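PDB 5J6B: aldehyde dehydrogenase from Burkholderia thailandensis, which probably oxidises aldehydes to carboxylic acids, passing the hydride to NADP+, the oxidised form of the NADPH bound here. Local coordinates for residues T41-A46 / R189-A194; A75-C80 / R118-E123; E272-V277 / Y306-E311. One frame throughout, in Å; residues are numbered along the deposited sequence.

Contact 1: residues T41-A46 / R189-A194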
# COMPACT_ATOMS: atom_id res chain seq x y z
N THR A 41 -34.89 -19.49 27.72
CA THR A 41 -34.35 -20.73 27.17
C THR A 41 -33.20 -21.15 28.07
O THR A 41 -32.83 -20.44 29.02
CB THR A 41 -33.88 -20.56 25.72
OG1 THR A 41 -33.55 -21.84 25.17
CG2 THR A 41 -32.66 -19.65 25.65
N ARG A 42 -32.62 -22.30 27.77
CA ARG A 42 -31.50 -22.84 28.50
C ARG A 42 -30.46 -23.30 27.50
O ARG A 42 -30.82 -23.76 26.41
CB ARG A 42 -31.94 -24.00 29.41
CG ARG A 42 -32.87 -23.54 30.50
CD ARG A 42 -33.37 -24.68 31.37
NE ARG A 42 -34.08 -24.15 32.53
CZ ARG A 42 -35.31 -23.64 32.48
NH1 ARG A 42 -35.97 -23.59 31.32
NH2 ARG A 42 -35.87 -23.17 33.58
N VAL A 43 -29.18 -23.12 27.81
CA VAL A 43 -28.13 -23.52 26.90
C VAL A 43 -27.07 -24.31 27.67
O VAL A 43 -26.98 -24.23 28.90
CB VAL A 43 -27.49 -22.32 26.15
CG1 VAL A 43 -28.55 -21.28 25.80
CG2 VAL A 43 -26.37 -21.73 26.95
N ALA A 44 -26.30 -25.09 26.93
CA ALA A 44 -25.24 -25.91 27.51
C ALA A 44 -24.10 -25.03 28.02
O ALA A 44 -23.58 -24.19 27.28
CB ALA A 44 -24.72 -26.91 26.48
N LEU A 45 -23.71 -25.23 29.28
CA LEU A 45 -22.64 -24.49 29.92
C LEU A 45 -21.38 -25.35 29.90
O LEU A 45 -21.39 -26.49 30.39
CB LEU A 45 -23.02 -24.12 31.36
CG LEU A 45 -22.11 -23.23 32.21
CD1 LEU A 45 -22.10 -21.79 31.70
CD2 LEU A 45 -22.54 -23.31 33.67
N ALA A 46 -20.31 -24.84 29.30
CA ALA A 46 -19.07 -25.59 29.18
C ALA A 46 -18.27 -25.52 30.47
O ALA A 46 -18.11 -24.44 31.06
CB ALA A 46 -18.23 -25.04 28.02
N ARG A 189 -25.08 -13.72 29.66
CA ARG A 189 -26.41 -13.13 29.61
C ARG A 189 -27.01 -13.20 28.20
O ARG A 189 -28.24 -13.18 28.06
CB ARG A 189 -26.37 -11.68 30.10
CG ARG A 189 -26.54 -11.52 31.63
CD ARG A 189 -26.18 -10.11 32.10
NE ARG A 189 -24.78 -9.79 31.81
CZ ARG A 189 -24.21 -8.60 32.00
NH1 ARG A 189 -24.92 -7.59 32.48
NH2 ARG A 189 -22.94 -8.43 31.70
N THR A 190 -26.19 -13.25 27.15
CA THR A 190 -26.67 -13.20 25.77
C THR A 190 -25.92 -14.19 24.89
O THR A 190 -25.21 -13.81 23.95
CB THR A 190 -26.52 -11.78 25.20
OG1 THR A 190 -25.13 -11.42 25.20
CG2 THR A 190 -27.31 -10.75 26.00
N PRO A 191 -26.10 -15.50 25.12
CA PRO A 191 -25.35 -16.49 24.34
C PRO A 191 -26.05 -17.01 23.09
O PRO A 191 -25.41 -17.70 22.28
CB PRO A 191 -25.16 -17.64 25.35
CG PRO A 191 -26.44 -17.60 26.16
CD PRO A 191 -26.91 -16.14 26.18
N ILE A 192 -27.34 -16.71 22.91
CA ILE A 192 -28.13 -17.39 21.88
C ILE A 192 -27.62 -17.04 20.49
O ILE A 192 -27.48 -17.91 19.63
CB ILE A 192 -29.62 -17.04 22.02
CG1 ILE A 192 -30.14 -17.44 23.40
CG2 ILE A 192 -30.42 -17.74 20.93
CD1 ILE A 192 -31.54 -16.89 23.69
N GLY A 193 -27.38 -15.75 20.24
CA GLY A 193 -26.94 -15.34 18.92
C GLY A 193 -25.65 -16.02 18.51
O GLY A 193 -25.53 -16.54 17.40
N ALA A 194 -24.67 -16.05 19.42
CA ALA A 194 -23.42 -16.76 19.19
C ALA A 194 -23.65 -18.23 18.86
O ALA A 194 -22.94 -18.80 18.02
CB ALA A 194 -22.51 -16.64 20.42
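The CG2 methyl of T41 and the CD1 methyl of I192 meet tip to tip at 3.6 Å. I192 CG1 stays slightly behind, 4.0 Å from the same threonine carbon, so the isoleucine arrives end-on. Two torsions account for this. In T41, chi1 of -171° turns OG1 to the side opposite the backbone N and leaves CG2 between N and the carbonyl carbon, pointing at the helix. The hydroxyl, turned away from I192, is hydrogen-bonded to the backbone O of K11. In I192, an outstretched chi2 of 170° carries CD1 far from its own backbone, which itself lies well back from the strand. Two residues along the strand, on the same face as T41, V43 brings CG2 to 4.2 Å from P191 CG, a looser touch of a methyl on the puckered tip of a C-gamma-endo ring. The joint is purely apolar and small, 129 Å² summed over both sides. R42, on the other face of the strand, pairs with E30. The carboxylate of E98 accepts the backbone N-H groups of I192 and G193, holding the first turn of helix 192-202, while R189 just ahead forms a salt bridge to a phosphate oxygen of NADPH. That helix belongs to the beta-alpha-beta crossover between strands 182-185 and 211-213 of the Rossmann-like cofactor domain. Strand 39-43 runs between strands 13-18 and 29-32 of a small separate sheet; L29 and V31 of the latter also press on P191, and helix 88-99 backs the helix start through E98 and A94.

Contact 2: residues A75-C80 / R118-E123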
# COMPACT_ATOMS: atom_id res chain seq x y z
N ALA A 75 -15.77 -18.81 0.44
CA ALA A 75 -17.04 -19.52 0.29
C ALA A 75 -17.65 -19.85 1.64
O ALA A 75 -18.88 -19.81 1.80
CB ALA A 75 -16.85 -20.79 -0.54
N ILE A 76 -16.81 -20.17 2.63
CA ILE A 76 -17.30 -20.39 3.99
C ILE A 76 -17.95 -19.12 4.52
O ILE A 76 -19.06 -19.16 5.07
CB ILE A 76 -16.14 -20.87 4.88
CG1 ILE A 76 -15.71 -22.28 4.44
CG2 ILE A 76 -16.51 -20.81 6.37
CD1 ILE A 76 -14.40 -22.75 5.06
N LEU A 77 -17.28 -17.98 4.35
CA LEU A 77 -17.84 -16.72 4.82
C LEU A 77 -19.13 -16.37 4.07
O LEU A 77 -20.10 -15.90 4.68
CB LEU A 77 -16.79 -15.61 4.69
CG LEU A 77 -15.74 -15.68 5.81
CD1 LEU A 77 -14.42 -14.98 5.44
CD2 LEU A 77 -16.31 -15.07 7.09
N GLU A 78 -19.16 -16.60 2.75
CA GLU A 78 -20.36 -16.31 1.98
C GLU A 78 -21.53 -17.19 2.42
O GLU A 78 -22.67 -16.73 2.44
CB GLU A 78 -20.08 -16.46 0.49
CG GLU A 78 -19.25 -15.29 -0.04
CD GLU A 78 -18.78 -15.49 -1.45
OE1 GLU A 78 -18.91 -16.63 -1.97
OE2 GLU A 78 -18.26 -14.52 -2.04
N HIS A 79 -21.26 -18.44 2.79
CA HIS A 79 -22.32 -19.29 3.31
C HIS A 79 -22.96 -18.68 4.55
O HIS A 79 -24.19 -18.69 4.70
CB HIS A 79 -21.79 -20.69 3.64
CG HIS A 79 -22.84 -21.61 4.18
ND1 HIS A 79 -23.72 -22.28 3.36
CD2 HIS A 79 -23.18 -21.93 5.45
CE1 HIS A 79 -24.54 -23.00 4.10
NE2 HIS A 79 -24.24 -22.81 5.37
N CYS A 80 -22.13 -18.15 5.46
CA CYS A 80 -22.66 -17.51 6.67
C CYS A 80 -23.52 -16.31 6.32
O CYS A 80 -24.63 -16.15 6.85
CB CYS A 80 -21.52 -17.10 7.61
SG CYS A 80 -20.51 -18.48 8.18
N ARG A 118 -19.67 -9.95 5.32
CA ARG A 118 -19.48 -9.65 3.91
C ARG A 118 -18.13 -9.01 3.65
O ARG A 118 -17.43 -9.35 2.69
CB ARG A 118 -20.61 -8.74 3.43
CG ARG A 118 -20.85 -8.78 1.95
CD ARG A 118 -22.28 -8.40 1.64
NE ARG A 118 -22.45 -8.21 0.21
CZ ARG A 118 -22.42 -7.03 -0.39
NH1 ARG A 118 -22.23 -5.93 0.33
NH2 ARG A 118 -22.57 -6.95 -1.70
N VAL A 119 -17.74 -8.06 4.51
CA VAL A 119 -16.43 -7.45 4.35
C VAL A 119 -15.34 -8.51 4.53
O VAL A 119 -14.32 -8.50 3.81
CB VAL A 119 -16.27 -6.28 5.34
CG1 VAL A 119 -14.85 -5.73 5.33
CG2 VAL A 119 -17.28 -5.18 5.02
N ALA A 120 -15.55 -9.45 5.46
CA ALA A 120 -14.53 -10.48 5.68
C ALA A 120 -14.43 -11.41 4.48
O ALA A 120 -13.33 -11.81 4.09
CB ALA A 120 -14.84 -11.27 6.95
N ALA A 121 -15.58 -11.76 3.88
CA ALA A 121 -15.58 -12.54 2.65
C ALA A 121 -14.74 -11.86 1.57
O ALA A 121 -13.94 -12.52 0.89
CB ALA A 121 -17.02 -12.76 2.17
N GLU A 122 -14.90 -10.54 1.41
CA GLU A 122 -14.09 -9.81 0.43
C GLU A 122 -12.61 -9.80 0.81
O GLU A 122 -11.73 -9.98 -0.06
CB GLU A 122 -14.60 -8.37 0.28
CG GLU A 122 -16.01 -8.24 -0.31
CD GLU A 122 -16.68 -6.89 0.03
OE1 GLU A 122 -15.98 -5.98 0.52
OE2 GLU A 122 -17.91 -6.76 -0.19
N GLU A 123 -12.29 -9.58 2.08
CA GLU A 123 -10.89 -9.46 2.49
C GLU A 123 -10.17 -10.80 2.49
O GLU A 123 -8.94 -10.84 2.40
CB GLU A 123 -10.80 -8.82 3.88
CG GLU A 123 -11.24 -7.35 3.92
CD GLU A 123 -10.35 -6.44 3.09
OE1 GLU A 123 -9.21 -6.84 2.77
OE2 GLU A 123 -10.79 -5.32 2.77
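L77 packs on A121 where the two backbones come closest, CB against CB at 3.8 Å. Beyond that point its side chain forks over A120: CD1 and CD2 lie 4.0 Å and 4.1 Å from A120 CB, so the alanine methyl faces both branches almost evenly. CD1 also rests 3.6 Å from the carbonyl O of A120, putting one leucine methyl directly on the backbone of the partner helix. The chi1 of -77° places CG beside the backbone N and anti to the carbonyl carbon, and chi2 of 158° then spreads the fork across A120. E78, an exposed residue modelled in two conformers, adds its CG, 4.0 Å from A121 CB in the conformer given. With only alanine side chains facing L77 on the partner segment, the antiparallel helices 70-86 and 103-123 approach closely, their segment axes 8.5 Å apart at an angle of 165°. With helix 88-99 between them in sequence, they form part of the helical layer packed on the Rossmann-like cofactor domain. L176 and A177 of helix 164-178, together with F117, close round L77, whereas A173 and I467 flank A120. Further out lies a subunit interface: E122 and E123 both form salt bridges with R126 of the second subunit, E123 being held as well by R468 of its own chain.

Contact 3: residues E272-V277 / Y306-E311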
# COMPACT_ATOMS: atom_id res chain seq x y z
N GLU A 272 -28.28 26.56 11.73
CA GLU A 272 -29.18 26.18 10.65
C GLU A 272 -29.42 24.68 10.58
O GLU A 272 -30.38 24.25 9.93
CB GLU A 272 -28.64 26.69 9.31
N VAL A 273 -28.59 23.86 11.22
CA VAL A 273 -28.73 22.41 11.13
C VAL A 273 -29.00 21.78 12.50
O VAL A 273 -28.73 20.59 12.69
CB VAL A 273 -27.50 21.77 10.45
CG1 VAL A 273 -27.41 22.19 8.98
CG2 VAL A 273 -26.23 22.14 11.22
N LEU A 274 -29.54 22.55 13.45
CA LEU A 274 -29.68 22.04 14.81
C LEU A 274 -30.65 20.85 14.88
O LEU A 274 -30.46 19.96 15.72
CB LEU A 274 -30.13 23.15 15.76
CG LEU A 274 -29.05 24.14 16.21
CD1 LEU A 274 -29.63 25.14 17.19
CD2 LEU A 274 -27.85 23.43 16.83
N ASP A 275 -31.67 20.80 14.03
CA ASP A 275 -32.58 19.65 14.10
C ASP A 275 -31.86 18.35 13.75
O ASP A 275 -32.12 17.31 14.36
CB ASP A 275 -33.79 19.86 13.19
CG ASP A 275 -34.81 20.79 13.81
OD1 ASP A 275 -34.83 20.91 15.05
OD2 ASP A 275 -35.58 21.39 13.05
N TYR A 276 -30.96 18.40 12.77
CA TYR A 276 -30.16 17.23 12.44
C TYR A 276 -29.21 16.88 13.59
O TYR A 276 -29.07 15.70 13.95
CB TYR A 276 -29.37 17.46 11.15
CG TYR A 276 -28.20 16.50 11.03
CD1 TYR A 276 -28.39 15.19 10.61
CD2 TYR A 276 -26.90 16.90 11.37
CE1 TYR A 276 -27.33 14.30 10.52
CE2 TYR A 276 -25.82 16.00 11.29
CZ TYR A 276 -26.06 14.70 10.86
OH TYR A 276 -25.01 13.80 10.78
N VAL A 277 -28.55 17.88 14.16
CA VAL A 277 -27.63 17.64 15.27
C VAL A 277 -28.37 17.00 16.44
O VAL A 277 -27.90 16.01 17.03
CB VAL A 277 -26.95 18.96 15.69
CG1 VAL A 277 -26.07 18.75 16.93
CG2 VAL A 277 -26.12 19.50 14.52
N TYR A 306 -26.43 27.33 22.20
CA TYR A 306 -26.73 26.51 23.37
C TYR A 306 -28.22 26.52 23.70
O TYR A 306 -28.82 25.46 23.89
CB TYR A 306 -25.92 27.00 24.57
CG TYR A 306 -26.05 26.11 25.78
CD1 TYR A 306 -27.05 26.34 26.73
CD2 TYR A 306 -25.20 25.04 25.97
CE1 TYR A 306 -27.18 25.52 27.84
CE2 TYR A 306 -25.31 24.22 27.08
CZ TYR A 306 -26.30 24.46 28.01
OH TYR A 306 -26.41 23.64 29.12
N ASP A 307 -28.82 27.71 23.79
CA ASP A 307 -30.21 27.79 24.21
C ASP A 307 -31.13 27.10 23.21
O ASP A 307 -32.07 26.39 23.61
CB ASP A 307 -30.63 29.25 24.39
CG ASP A 307 -29.93 29.93 25.54
OD1 ASP A 307 -29.43 29.23 26.45
OD2 ASP A 307 -29.88 31.17 25.54
N ALA A 308 -30.89 27.29 21.91
CA ALA A 308 -31.74 26.64 20.91
C ALA A 308 -31.54 25.13 20.93
O ALA A 308 -32.52 24.37 20.87
CB ALA A 308 -31.46 27.23 19.53
N LEU A 309 -30.29 24.67 21.03
CA LEU A 309 -30.01 23.24 21.10
C LEU A 309 -30.64 22.61 22.34
O LEU A 309 -31.21 21.51 22.27
CB LEU A 309 -28.50 22.99 21.12
CG LEU A 309 -28.10 21.51 21.19
CD1 LEU A 309 -28.02 20.93 19.78
CD2 LEU A 309 -26.80 21.30 21.92
N ARG A 310 -30.55 23.31 23.48
CA ARG A 310 -31.07 22.79 24.74
C ARG A 310 -32.58 22.57 24.67
O ARG A 310 -33.09 21.53 25.11
CB ARG A 310 -30.72 23.75 25.88
CG ARG A 310 -31.28 23.36 27.24
CD ARG A 310 -31.34 24.59 28.15
NE ARG A 310 -31.50 24.24 29.56
CZ ARG A 310 -32.66 24.20 30.21
NH1 ARG A 310 -33.80 24.48 29.58
NH2 ARG A 310 -32.69 23.88 31.49
N GLU A 311 -33.31 23.54 24.12
CA GLU A 311 -34.76 23.41 24.02
C GLU A 311 -35.13 22.25 23.09
O GLU A 311 -36.00 21.44 23.41
CB GLU A 311 -35.38 24.71 23.52
CG GLU A 311 -36.87 24.63 23.28
CD GLU A 311 -37.48 25.96 22.88
OE1 GLU A 311 -37.18 26.44 21.77
OE2 GLU A 311 -38.25 26.53 23.68
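L274 supplies the tight half of this joint, its two methyls engaging successive residues of the other helix. CD1 sits 3.6 Å from A308 CB and 3.9 Å from the backbone N of L309, while CD2 meets L309 CD1 at 3.9 Å. The two leucine side chains cross at about a right angle. L309 swings CG opposite its backbone N, chi1 -180°, which brings CD1 over to helix 274-286 although its CB does not point straight at that helix. One turn on, V277 is a looser neighbour, CG1 lying 4.1 Å from that same CD1. Helix 274-286 links the parallel strands 263-266 and 298-302 in a beta-alpha-beta crossover of what is, by family, the catalytic domain, and helix 303-319 follows directly after the second strand. L309 is buried against A301 of strand 298-302 and against V278 and L281 farther along helix 274-286. Toward solvent the packing thins: A308 is only partly enclosed, and exposed D275 points its CB away from helix 303-319, although its carboxylate forms a salt bridge with K312 just past the segment. The far flank of helix 274-286 meets another chain, where Y276 hydrogen-bonds to R483 and makes a cation-pi contact with R485 of the third subunit.

How the contacts relate
Contacts 1 and 2 belong to the cofactor-binding half of the chain, their centres 25 Å apart and their nearest atoms about 10 Å apart. Both segments of contact 2 fall in the sequence between those of contact 1, and helix 88-99, which backs contact 1, connects the two helices of contact 2. Contact 3 comes later in the chain and lies 43 Å from contact 1 and 42 Å from contact 2, centre to centre, across the chain's centre from contact 1. Its helices pack against the other large sheet. Thus contact 1 joins the small N-terminal sheet to the nucleotide-binding fold, while contacts 2 and 3 join helices that both reach the third subunit, contact 2 bordering the second as well.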